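PDB 5TQB: assembly chaperone of ribosomal protein L4 (Acl4) from Chaetomium thermophilum, which probably binds newly made ribosomal protein L4 as a dedicated chaperone, using a scaffold of TPR-like helices, and accompanies it towards ribosome assembly. Local coordinates for residues A136-A139 and D140-R144; A115-Q118 and S119-S123; I174-A177 and T178-P182; H217-P220 and E221-G224; R108-T111 and V112-Q116. All blocks are in the same frame, centred on the assembly; numbering follows the deposited sequence.

Contacts 1, 2, 3 and 5 are turns of helix; contact 4 is a loop. Contacts 2 and 5 follow one another along helix 100-125 and share A115 and Q116; contact 1 lies on the next helix, 131-156, and contact 3 ends helix 166-180. Contacts 3 and 5 are partly buried, with alanine, leucine, valine and isoleucine turned to neighbouring helices and a salt bridge from E176 to R114 joining the two. Contacts 1 and 2 lie nearer the surface and touch; contact 1 is rich in charge (D140, K141 and three arginines), whereas contact 2 is mainly neutral, with D122 its one charged side chain. Contact 4 is a surface turn of prolines and an aspartate.

Contact 1 of 5, residues A136-A139 and D140-R144; sequences AAIA and DKRRR
I138 and R142, one turn apart on helix 131-156, run side by side: the CG2 methyl of I138 lies over one face of the R142 guanidinium, offset toward the rim and 3.5 Å from R142 CZ. The reach comes from R142 staying extended from CG to NE (chi2 176°), which carries the flat group back along the isoleucine. A139 CB takes a similar but looser place over a face of the R143 guanidinium, 4.4 Å from R143 CZ. Four main-chain N-H groups, D140 to R143, each bond the carbonyl four residues back. D140 N gives to A136 O at 3.0 Å, with the straightest N-H of the four (169°), and R142 N gives to I138 O at 2.9 Å. The D140 carboxylate gains nothing here: D140 OD2 is 3.2 Å from A136 O, and both are acceptors. K141, bent at chi2 and chi4, sends NZ away to Q116 OE1 and into a salt bridge with E79, and R144 pairs with E147; the ion pair of R143 with E183 is long and weak. Chemically, the turn sets isoleucine and alanine methyls against guanidinium faces, while D140 OD1 looks outward to a long, weak pairing with a basic side chain of the chain of another protein in the assembly.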
loop_
_atom_site.group_PDB
_atom_site.type_symbol
_atom_site.label_atom_id
_atom_site.label_comp_id
_atom_site.label_asym_id
_atom_site.label_seq_id
_atom_site.Cartn_x
_atom_site.Cartn_y
_atom_site.Cartn_z
ATOM N N ALA B 136 -15.069 1.584 -17.755
ATOM C CA ALA B 136 -14.124 1.826 -16.674
ATOM C C ALA B 136 -14.874 2.077 -15.373
ATOM O O ALA B 136 -14.505 1.564 -14.316
ATOM C CB ALA B 136 -13.236 3.014 -17.007
ATOM N N ALA B 137 -15.930 2.878 -15.464
ATOM C CA ALA B 137 -16.758 3.200 -14.310
ATOM C C ALA B 137 -17.458 1.946 -13.800
ATOM O O ALA B 137 -17.551 1.730 -12.591
ATOM C CB ALA B 137 -17.781 4.271 -14.675
ATOM N N ILE B 138 -17.953 1.130 -14.729
ATOM C CA ILE B 138 -18.585 -0.143 -14.393
ATOM C C ILE B 138 -17.593 -1.058 -13.682
ATOM O O ILE B 138 -17.929 -1.699 -12.687
ATOM C CB ILE B 138 -19.127 -0.853 -15.654
ATOM C CG1 ILE B 138 -20.334 -0.098 -16.208
ATOM C CG2 ILE B 138 -19.552 -2.292 -15.342
ATOM C CD1 ILE B 138 -20.719 -0.505 -17.614
ATOM N N ALA B 139 -16.372 -1.114 -14.202
ATOM C CA ALA B 139 -15.325 -1.946 -13.624
ATOM C C ALA B 139 -15.040 -1.526 -12.186
ATOM O O ALA B 139 -15.013 -2.363 -11.281
ATOM C CB ALA B 139 -14.065 -1.856 -14.465
ATOM N N ASP B 140 -14.838 -0.225 -11.986
ATOM C CA ASP B 140 -14.600 0.333 -10.660
ATOM C C ASP B 140 -15.715 -0.056 -9.706
ATOM O O ASP B 140 -15.462 -0.492 -8.587
ATOM C CB ASP B 140 -14.516 1.860 -10.730
ATOM C CG ASP B 140 -13.163 2.353 -11.205
ATOM O OD1 ASP B 140 -12.134 1.829 -10.724
ATOM O OD2 ASP B 140 -13.129 3.272 -12.054
ATOM N N LYS B 141 -16.953 0.113 -10.158
ATOM C CA LYS B 141 -18.114 -0.170 -9.326
ATOM C C LYS B 141 -18.231 -1.658 -8.980
ATOM O O LYS B 141 -18.557 -2.007 -7.850
ATOM C CB LYS B 141 -19.394 0.298 -10.017
ATOM C CG LYS B 141 -20.052 1.491 -9.352
ATOM C CD LYS B 141 -19.194 2.733 -9.472
ATOM C CE LYS B 141 -19.924 3.966 -8.960
ATOM N NZ LYS B 141 -20.238 3.876 -7.508
ATOM N N ARG B 142 -17.980 -2.525 -9.958
ATOM C CA ARG B 142 -18.052 -3.968 -9.743
ATOM C C ARG B 142 -16.980 -4.432 -8.762
ATOM O O ARG B 142 -17.196 -5.369 -7.989
ATOM C CB ARG B 142 -17.905 -4.721 -11.067
ATOM C CG ARG B 142 -19.173 -4.755 -11.900
ATOM C CD ARG B 142 -18.947 -5.420 -13.250
ATOM N NE ARG B 142 -20.194 -5.564 -13.995
ATOM C CZ ARG B 142 -20.268 -5.768 -15.307
ATOM N NH1 ARG B 142 -19.165 -5.849 -16.040
ATOM N NH2 ARG B 142 -21.451 -5.886 -15.891
ATOM N N ARG B 143 -15.827 -3.772 -8.796
ATOM C CA ARG B 143 -14.738 -4.112 -7.889
ATOM C C ARG B 143 -15.070 -3.703 -6.459
ATOM O O ARG B 143 -14.787 -4.449 -5.523
ATOM C CB ARG B 143 -13.433 -3.471 -8.349
ATOM C CG ARG B 143 -12.871 -4.124 -9.590
ATOM C CD ARG B 143 -11.799 -3.279 -10.234
ATOM N NE ARG B 143 -11.358 -3.859 -11.497
ATOM C CZ ARG B 143 -10.531 -3.262 -12.344
ATOM N NH1 ARG B 143 -10.054 -2.056 -12.066
ATOM N NH2 ARG B 143 -10.184 -3.869 -13.469
ATOM N N ARG B 144 -15.682 -2.532 -6.293
ATOM C CA ARG B 144 -16.111 -2.086 -4.970
ATOM C C ARG B 144 -17.170 -3.036 -4.422
ATOM O O ARG B 144 -17.200 -3.328 -3.222
ATOM C CB ARG B 144 -16.682 -0.661 -5.021
ATOM C CG ARG B 144 -15.681 0.437 -5.399
ATOM C CD ARG B 144 -14.523 0.570 -4.407
ATOM N NE ARG B 144 -13.397 -0.300 -4.749
ATOM C CZ ARG B 144 -12.579 -0.109 -5.782
ATOM N NH1 ARG B 144 -12.752 0.924 -6.606
ATOM N NH2 ARG B 144 -11.586 -0.962 -6.002
#

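Contact 2 of 5, residues A115-Q118 and S119-S123; sequences AQIQ and SLMDS
The Q118 amide and the D122 carboxylate, one turn apart, are turned 51° from each other, and Q118 NE2 gives D122 OD1 a weak hydrogen bond of 3.2 Å, bent to 132° at the hydrogen. At the other end of the same amide, Q118 OE1 meets the methyl of selenomethionine M121, 3.3 Å from M121 CE, the two chains crossing at about a right angle. A single bend places the amide between these partners: with CG anti to its own backbone N, Q118 turns at chi2 (63°), which puts OE1 near M121 CE and NE2 near D122 OD1. M121 bends at its last torsion, so that CE also reaches I117 CG2 at 4.0 Å, an apolar contact between chains that point the same way. The second carboxylate oxygen, D122 OD2, lies 3.2 Å from Q118 O, two acceptors that do not bond. Beneath all this the helix keeps its regular bonds, such as L120 N to Q116 O at 2.9 Å. The contact occupies the later part of helix 100-125. The side with I117, L120 and M121 faces the following helix, 131-156, where I117 packs on K141 and L145, L120 on I138, and M121 on R142, while Q118, S119 and D122 are exposed.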
loop_
_atom_site.group_PDB
_atom_site.type_symbol
_atom_site.label_atom_id
_atom_site.label_comp_id
_atom_site.label_asym_id
_atom_site.label_seq_id
_atom_site.Cartn_x
_atom_site.Cartn_y
_atom_site.Cartn_z
ATOM N N ALA B 115 -27.348 -1.222 -8.150
ATOM C CA ALA B 115 -28.241 -0.361 -8.921
ATOM C C ALA B 115 -27.446 0.587 -9.820
ATOM O O ALA B 115 -27.807 0.808 -10.973
ATOM C CB ALA B 115 -29.147 0.426 -7.993
ATOM N N GLN B 116 -26.360 1.138 -9.285
ATOM C CA GLN B 116 -25.491 2.029 -10.050
ATOM C C GLN B 116 -24.834 1.290 -11.213
ATOM O O GLN B 116 -24.767 1.807 -12.329
ATOM C CB GLN B 116 -24.420 2.627 -9.143
ATOM C CG GLN B 116 -24.953 3.623 -8.135
ATOM C CD GLN B 116 -23.877 4.122 -7.199
ATOM O OE1 GLN B 116 -22.840 3.483 -7.027
ATOM N NE2 GLN B 116 -24.116 5.273 -6.587
ATOM N N ILE B 117 -24.348 0.082 -10.938
ATOM C CA ILE B 117 -23.804 -0.794 -11.972
ATOM C C ILE B 117 -24.823 -1.005 -13.082
ATOM O O ILE B 117 -24.506 -0.861 -14.261
ATOM C CB ILE B 117 -23.409 -2.168 -11.389
ATOM C CG1 ILE B 117 -22.180 -2.024 -10.493
ATOM C CG2 ILE B 117 -23.098 -3.169 -12.500
ATOM C CD1 ILE B 117 -21.906 -3.222 -9.620
ATOM N N GLN B 118 -26.045 -1.355 -12.697
ATOM C CA GLN B 118 -27.115 -1.615 -13.659
ATOM C C GLN B 118 -27.477 -0.358 -14.453
ATOM O O GLN B 118 -27.839 -0.440 -15.626
ATOM C CB GLN B 118 -28.357 -2.160 -12.943
ATOM C CG GLN B 118 -29.533 -2.478 -13.868
ATOM C CD GLN B 118 -29.222 -3.584 -14.867
ATOM O OE1 GLN B 118 -28.685 -4.633 -14.506
ATOM N NE2 GLN B 118 -29.563 -3.351 -16.129
ATOM N N SER B 119 -27.377 0.801 -13.808
ATOM C CA SER B 119 -27.670 2.070 -14.463
ATOM C C SER B 119 -26.593 2.428 -15.485
ATOM O O SER B 119 -26.900 2.928 -16.565
ATOM C CB SER B 119 -27.799 3.185 -13.426
ATOM O OG SER B 119 -27.841 4.457 -14.047
ATOM N N LEU B 120 -25.333 2.175 -15.144
ATOM C CA LEU B 120 -24.234 2.443 -16.066
ATOM C C LEU B 120 -24.330 1.558 -17.306
ATOM O O LEU B 120 -23.970 1.979 -18.407
ATOM C CB LEU B 120 -22.887 2.224 -15.375
ATOM C CG LEU B 120 -22.479 3.280 -14.346
ATOM C CD1 LEU B 120 -21.295 2.799 -13.523
ATOM C CD2 LEU B 120 -22.152 4.595 -15.034
HETATM N N MSE B 121 -24.817 0.335 -17.121
HETATM C CA MSE B 121 -24.970 -0.610 -18.225
HETATM C C MSE B 121 -26.095 -0.207 -19.175
HETATM O O MSE B 121 -26.005 -0.434 -20.382
HETATM C CB MSE B 121 -25.230 -2.020 -17.691
HETATM C CG MSE B 121 -23.971 -2.764 -17.272
HETATM SE SE MSE B 121 -24.294 -4.657 -16.939
HETATM C CE MSE B 121 -25.521 -4.491 -15.435
ATOM N N ASP B 122 -27.159 0.377 -18.631
ATOM C CA ASP B 122 -28.251 0.879 -19.456
ATOM C C ASP B 122 -27.777 2.109 -20.216
ATOM O O ASP B 122 -28.149 2.324 -21.368
ATOM C CB ASP B 122 -29.468 1.227 -18.594
ATOM C CG ASP B 122 -30.063 0.012 -17.902
ATOM O OD1 ASP B 122 -29.900 -1.115 -18.418
ATOM O OD2 ASP B 122 -30.699 0.185 -16.839
ATOM N N SER B 123 -26.944 2.910 -19.559
ATOM C CA SER B 123 -26.363 4.096 -20.170
ATOM C C SER B 123 -25.344 3.720 -21.240
ATOM O O SER B 123 -24.950 4.556 -22.055
ATOM C CB SER B 123 -25.685 4.952 -19.100
ATOM O OG SER B 123 -25.054 6.080 -19.677
#

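Contact 3 of 5, residues I174-A177 and T178-P182; sequences ITEA and TMIAP
The T178 hydroxyl and the carbonyls of I174 and T175 give this last turn of helix 166-180 its side-chain polar contact: T178 OG1 is 2.8 Å from I174 O and 3.0 Å from T175 O, and both carbonyls are within reach of its one proton. The first torsion (chi1 50°) tucks OG1 between the backbone N and carbonyl carbon, aiming it back down the helix. Among the backbone bonds, T178 N also gives to I174 O, at 3.1 Å, arriving well above the carbonyl plane (41° out of it), so that oxygen has two possible donors around it. M179 N is divided weakly between T175 O and E176 O, while I180 N bonds E176 O at 3.1 Å. A181 N still reaches A177 O at 3.0 Å, although A181 is the first residue to leave helical geometry. The nearest carbon contacts between side chains are distant: E176 CG lies 4.4 Å from the selenomethionine methyl, M179 CE, and equally far from I180 CG2. The ionic end of E176 leads elsewhere, to a salt bridge with R114 on helix 100-125. Within the helical array, I180 packs on L145 and A146 of helix 131-156, and A181 on A146, whereas I174 and T178 touch helix 185-197, T178 lying on W188 and V191. The helix end is thereby wedged between the helix before it and the helix after it.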
loop_
_atom_site.group_PDB
_atom_site.type_symbol
_atom_site.label_atom_id
_atom_site.label_comp_id
_atom_site.label_asym_id
_atom_site.label_seq_id
_atom_site.Cartn_x
_atom_site.Cartn_y
_atom_site.Cartn_z
ATOM N N ILE B 174 -18.809 -15.630 -2.675
ATOM C CA ILE B 174 -17.603 -15.763 -3.493
ATOM C C ILE B 174 -17.918 -16.202 -4.926
ATOM O O ILE B 174 -17.135 -15.942 -5.838
ATOM C CB ILE B 174 -16.549 -16.715 -2.860
ATOM C CG1 ILE B 174 -17.114 -18.130 -2.697
ATOM C CG2 ILE B 174 -16.070 -16.161 -1.521
ATOM C CD1 ILE B 174 -16.077 -19.167 -2.282
ATOM N N THR B 175 -19.055 -16.862 -5.130
ATOM C CA THR B 175 -19.483 -17.210 -6.486
ATOM C C THR B 175 -19.877 -15.945 -7.251
ATOM O O THR B 175 -19.471 -15.755 -8.400
ATOM C CB THR B 175 -20.656 -18.229 -6.510
ATOM O OG1 THR B 175 -21.688 -17.817 -5.603
ATOM C CG2 THR B 175 -20.170 -19.625 -6.134
ATOM N N GLU B 176 -20.655 -15.076 -6.609
ATOM C CA GLU B 176 -21.032 -13.804 -7.215
ATOM C C GLU B 176 -19.816 -12.895 -7.433
ATOM O O GLU B 176 -19.716 -12.224 -8.457
ATOM C CB GLU B 176 -22.079 -13.083 -6.358
ATOM C CG GLU B 176 -22.440 -11.686 -6.879
ATOM C CD GLU B 176 -23.510 -10.988 -6.051
ATOM O OE1 GLU B 176 -24.176 -11.663 -5.235
ATOM O OE2 GLU B 176 -23.685 -9.760 -6.219
ATOM N N ALA B 177 -18.894 -12.874 -6.473
ATOM C CA ALA B 177 -17.731 -11.994 -6.553
ATOM C C ALA B 177 -16.777 -12.401 -7.679
ATOM O O ALA B 177 -16.223 -11.542 -8.366
ATOM C CB ALA B 177 -17.001 -11.968 -5.225
ATOM N N THR B 178 -16.580 -13.703 -7.867
ATOM C CA THR B 178 -15.729 -14.187 -8.953
ATOM C C THR B 178 -16.404 -13.966 -10.303
ATOM O O THR B 178 -15.741 -13.865 -11.335
ATOM C CB THR B 178 -15.381 -15.684 -8.803
ATOM O OG1 THR B 178 -16.574 -16.440 -8.562
ATOM C CG2 THR B 178 -14.407 -15.898 -7.656
HETATM N N MSE B 179 -17.728 -13.888 -10.289
HETATM C CA MSE B 179 -18.491 -13.652 -11.505
HETATM C C MSE B 179 -18.332 -12.207 -11.987
HETATM O O MSE B 179 -18.147 -11.962 -13.180
HETATM C CB MSE B 179 -19.967 -13.954 -11.252
HETATM C CG MSE B 179 -20.817 -14.011 -12.507
HETATM SE SE MSE B 179 -22.700 -14.317 -12.100
HETATM C CE MSE B 179 -23.069 -12.689 -11.087
ATOM N N ILE B 180 -18.390 -11.258 -11.055
ATOM C CA ILE B 180 -18.394 -9.835 -11.398
ATOM C C ILE B 180 -16.989 -9.237 -11.511
ATOM O O ILE B 180 -16.802 -8.216 -12.175
ATOM C CB ILE B 180 -19.210 -9.010 -10.373
ATOM C CG1 ILE B 180 -18.510 -8.994 -9.007
ATOM C CG2 ILE B 180 -20.632 -9.560 -10.274
ATOM C CD1 ILE B 180 -19.250 -8.227 -7.917
ATOM N N ALA B 181 -16.010 -9.865 -10.864
ATOM C CA ALA B 181 -14.643 -9.353 -10.875
ATOM C C ALA B 181 -13.596 -10.465 -10.827
ATOM O O ALA B 181 -12.817 -10.546 -9.871
ATOM C CB ALA B 181 -14.440 -8.403 -9.710
ATOM N N PRO B 182 -13.560 -11.317 -11.867
ATOM C CA PRO B 182 -12.590 -12.420 -11.911
ATOM C C PRO B 182 -11.157 -11.939 -12.137
ATOM O O PRO B 182 -10.217 -12.724 -12.019
ATOM C CB PRO B 182 -13.066 -13.248 -13.107
ATOM C CG PRO B 182 -13.730 -12.263 -13.995
ATOM C CD PRO B 182 -14.396 -11.273 -13.079
#

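Contact 4 of 5, residues H217-P220 and E221-G224; sequences HLPP and EDPG
P219 and D222 close a type I beta turn in the loop between helices 201-212 and 228-240, and D222 begins an Asx turn immediately afterwards. The turn bond runs from D222 N to P219 O, 3.0 Å long and nearly straight at the hydrogen (163°), but the donor arrives above the carbonyl plane. Around this bond, P219 CG comes 3.9 Å from D222 CB, the proline ring crossing the aspartate side chain at a slant. L218, which points into the second half of the loop, brings its CD2 branch to 3.5 Å from D222 OD1 and to 3.7 Å from G224 CA. A methyl therefore lies against both the carboxylate and the backbone that the carboxylate grips. One shell out, P220 occupies the second position of the turn with phi near -60°, a value its ring enforces, and D222 holds CG anti to its backbone N (chi1 -168°), which swings the carboxylate towards L218 and G224. The other branch of L218, CD1, sits over one face of the H217 ring, toward the rim; H217 NE2 in turn makes a weak hydrogen bond to G213 O. Further out, P220 and E221 pack on polar side chains of the chain of another protein in the assembly. The Asx turn is completed by G224 N, which gives D222 OD1 a 2.8 Å bond on its anti lone pair.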
loop_
_atom_site.group_PDB
_atom_site.type_symbol
_atom_site.label_atom_id
_atom_site.label_comp_id
_atom_site.label_asym_id
_atom_site.label_seq_id
_atom_site.Cartn_x
_atom_site.Cartn_y
_atom_site.Cartn_z
ATOM N N HIS B 217 3.285 -8.745 -11.370
ATOM C CA HIS B 217 4.046 -8.321 -12.540
ATOM C C HIS B 217 3.808 -6.848 -12.885
ATOM O O HIS B 217 4.440 -6.314 -13.793
ATOM C CB HIS B 217 3.689 -9.200 -13.742
ATOM C CG HIS B 217 2.219 -9.279 -14.016
ATOM N ND1 HIS B 217 1.585 -8.462 -14.926
ATOM C CD2 HIS B 217 1.256 -10.074 -13.490
ATOM C CE1 HIS B 217 0.297 -8.755 -14.956
ATOM N NE2 HIS B 217 0.071 -9.728 -14.091
ATOM N N LEU B 218 2.904 -6.193 -12.160
ATOM C CA LEU B 218 2.588 -4.788 -12.417
ATOM C C LEU B 218 3.627 -3.856 -11.807
ATOM O O LEU B 218 4.329 -4.239 -10.871
ATOM C CB LEU B 218 1.214 -4.428 -11.843
ATOM C CG LEU B 218 -0.022 -4.719 -12.698
ATOM C CD1 LEU B 218 0.019 -6.114 -13.287
ATOM C CD2 LEU B 218 -1.286 -4.519 -11.874
ATOM N N PRO B 219 3.729 -2.623 -12.334
ATOM C CA PRO B 219 4.564 -1.616 -11.670
ATOM C C PRO B 219 3.953 -1.223 -10.326
ATOM O O PRO B 219 2.729 -1.240 -10.198
ATOM C CB PRO B 219 4.563 -0.441 -12.653
ATOM C CG PRO B 219 3.373 -0.647 -13.516
ATOM C CD PRO B 219 3.147 -2.123 -13.592
ATOM N N PRO B 220 4.791 -0.872 -9.339
ATOM C CA PRO B 220 4.361 -0.770 -7.938
ATOM C C PRO B 220 3.248 0.241 -7.629
ATOM O O PRO B 220 2.596 0.102 -6.592
ATOM C CB PRO B 220 5.652 -0.394 -7.195
ATOM C CG PRO B 220 6.564 0.140 -8.231
ATOM C CD PRO B 220 6.225 -0.577 -9.495
ATOM N N GLU B 221 3.041 1.199 -8.530
ATOM C CA GLU B 221 2.061 2.262 -8.333
ATOM C C GLU B 221 0.791 2.035 -9.151
ATOM O O GLU B 221 -0.154 2.819 -9.062
ATOM C CB GLU B 221 2.666 3.626 -8.698
ATOM C CG GLU B 221 2.993 3.825 -10.185
ATOM C CD GLU B 221 4.248 3.098 -10.630
ATOM O OE1 GLU B 221 4.913 2.478 -9.778
ATOM O OE2 GLU B 221 4.572 3.148 -11.835
ATOM N N ASP B 222 0.770 0.967 -9.946
ATOM C CA ASP B 222 -0.363 0.680 -10.819
ATOM C C ASP B 222 -1.627 0.481 -9.979
ATOM O O ASP B 222 -1.570 -0.134 -8.914
ATOM C CB ASP B 222 -0.100 -0.569 -11.659
ATOM C CG ASP B 222 -1.117 -0.745 -12.774
ATOM O OD1 ASP B 222 -2.234 -1.240 -12.501
ATOM O OD2 ASP B 222 -0.794 -0.392 -13.929
ATOM N N PRO B 223 -2.772 1.005 -10.447
ATOM C CA PRO B 223 -4.020 0.840 -9.689
ATOM C C PRO B 223 -4.445 -0.620 -9.505
ATOM O O PRO B 223 -5.355 -0.885 -8.721
ATOM C CB PRO B 223 -5.058 1.571 -10.552
ATOM C CG PRO B 223 -4.281 2.496 -11.398
ATOM C CD PRO B 223 -2.972 1.826 -11.655
ATOM N N GLY B 224 -3.810 -1.541 -10.223
ATOM C CA GLY B 224 -4.121 -2.957 -10.102
ATOM C C GLY B 224 -3.516 -3.639 -8.881
ATOM O O GLY B 224 -3.894 -4.762 -8.546
#

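Contact 5 of 5, residues R108-T111 and V112-Q116; sequences RGAT and VLRAQ
R108 to V112, G109 to L113, A110 to R114 and T111 to A115 are joined by successive alpha-helical bonds, the tightest being R114 N to A110 O at 2.8 Å and the longest V112 N to R108 O at 3.3 Å. Between side chains the clearest meeting is that of A110 and R114: R114 NH2 lies 3.6 Å from A110 CB, the guanidinium approaching the methyl obliquely. A bend at chi3 (-70°) folds the arginine back along the helix to get there, and its NH1 goes on to the E176 salt bridge. Several other side chains lean on carbonyls of the preceding turn. V112 sets CG2 beside its own backbone N, which brings that methyl to 3.3 Å from R108 O, and L113 CG stands 3.4 Å from G109 O. This is the middle of helix 100-125, one of the long helices in an all-helical array that probably belongs to the TPR-like scaffold of this chaperone. G109 has no side chain, and A110 beside it has only a methyl; A110 and R114 meet L145 of helix 131-156, and L113 meets K141 and T148. V112 packs on P85 and F88, L113 also touches P85, and R108 lies on F88. On the exposed side, T111 OG1 is hydrogen-bonded to E107 O, one turn back, while A115 CB lies 3.7 Å from T111 O.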
loop_
_atom_site.group_PDB
_atom_site.type_symbol
_atom_site.label_atom_id
_atom_site.label_comp_id
_atom_site.label_asym_id
_atom_site.label_seq_id
_atom_site.Cartn_x
_atom_site.Cartn_y
_atom_site.Cartn_z
ATOM N N ARG B 108 -26.829 -2.885 2.517
ATOM C CA ARG B 108 -27.364 -1.618 2.037
ATOM C C ARG B 108 -26.415 -0.992 1.024
ATOM O O ARG B 108 -26.850 -0.406 0.031
ATOM C CB ARG B 108 -27.582 -0.653 3.200
ATOM C CG ARG B 108 -28.788 -0.998 4.060
ATOM C CD ARG B 108 -29.717 0.184 4.246
ATOM N NE ARG B 108 -29.564 0.826 5.548
ATOM C CZ ARG B 108 -29.906 2.086 5.806
ATOM N NH1 ARG B 108 -30.399 2.861 4.846
ATOM N NH2 ARG B 108 -29.742 2.579 7.025
ATOM N N GLY B 109 -25.116 -1.128 1.278
ATOM C CA GLY B 109 -24.105 -0.584 0.393
ATOM C C GLY B 109 -24.042 -1.339 -0.918
ATOM O O GLY B 109 -23.901 -0.744 -1.990
ATOM N N ALA B 110 -24.141 -2.661 -0.830
ATOM C CA ALA B 110 -24.142 -3.507 -2.015
ATOM C C ALA B 110 -25.352 -3.195 -2.896
ATOM O O ALA B 110 -25.237 -3.151 -4.122
ATOM C CB ALA B 110 -24.136 -4.974 -1.617
ATOM N N THR B 111 -26.504 -2.971 -2.267
ATOM C CA THR B 111 -27.735 -2.653 -2.992
ATOM C C THR B 111 -27.566 -1.393 -3.842
ATOM O O THR B 111 -27.942 -1.372 -5.014
ATOM C CB THR B 111 -28.927 -2.448 -2.030
ATOM O OG1 THR B 111 -29.153 -3.647 -1.284
ATOM C CG2 THR B 111 -30.197 -2.099 -2.794
ATOM N N VAL B 112 -27.001 -0.348 -3.243
ATOM C CA VAL B 112 -26.765 0.905 -3.952
ATOM C C VAL B 112 -25.805 0.683 -5.112
ATOM O O VAL B 112 -26.050 1.146 -6.223
ATOM C CB VAL B 112 -26.195 1.982 -3.010
ATOM C CG1 VAL B 112 -25.850 3.256 -3.780
ATOM C CG2 VAL B 112 -27.190 2.291 -1.902
ATOM N N LEU B 113 -24.716 -0.034 -4.849
ATOM C CA LEU B 113 -23.724 -0.328 -5.879
ATOM C C LEU B 113 -24.316 -1.107 -7.052
ATOM O O LEU B 113 -24.064 -0.774 -8.208
ATOM C CB LEU B 113 -22.550 -1.112 -5.284
ATOM C CG LEU B 113 -21.578 -0.320 -4.412
ATOM C CD1 LEU B 113 -20.665 -1.264 -3.630
ATOM C CD2 LEU B 113 -20.760 0.649 -5.253
ATOM N N ARG B 114 -25.098 -2.142 -6.759
ATOM C CA ARG B 114 -25.684 -2.965 -7.816
ATOM C C ARG B 114 -26.608 -2.164 -8.730
ATOM O O ARG B 114 -26.645 -2.399 -9.940
ATOM C CB ARG B 114 -26.441 -4.151 -7.224
ATOM C CG ARG B 114 -25.678 -5.456 -7.315
ATOM C CD ARG B 114 -26.528 -6.609 -6.842
ATOM N NE ARG B 114 -26.746 -6.574 -5.398
ATOM C CZ ARG B 114 -26.124 -7.349 -4.515
ATOM N NH1 ARG B 114 -25.226 -8.246 -4.909
ATOM N NH2 ARG B 114 -26.407 -7.228 -3.226
ATOM N N ALA B 115 -27.348 -1.222 -8.150
ATOM C CA ALA B 115 -28.241 -0.361 -8.921
ATOM C C ALA B 115 -27.446 0.587 -9.820
ATOM O O ALA B 115 -27.807 0.808 -10.973
ATOM C CB ALA B 115 -29.147 0.426 -7.993
ATOM N N GLN B 116 -26.360 1.138 -9.285
ATOM C CA GLN B 116 -25.491 2.029 -10.050
ATOM C C GLN B 116 -24.834 1.290 -11.213
ATOM O O GLN B 116 -24.767 1.807 -12.329
ATOM C CB GLN B 116 -24.420 2.627 -9.143
ATOM C CG GLN B 116 -24.953 3.623 -8.135
ATOM C CD GLN B 116 -23.877 4.122 -7.199
ATOM O OE1 GLN B 116 -22.840 3.483 -7.027
ATOM N NE2 GLN B 116 -24.116 5.273 -6.587
#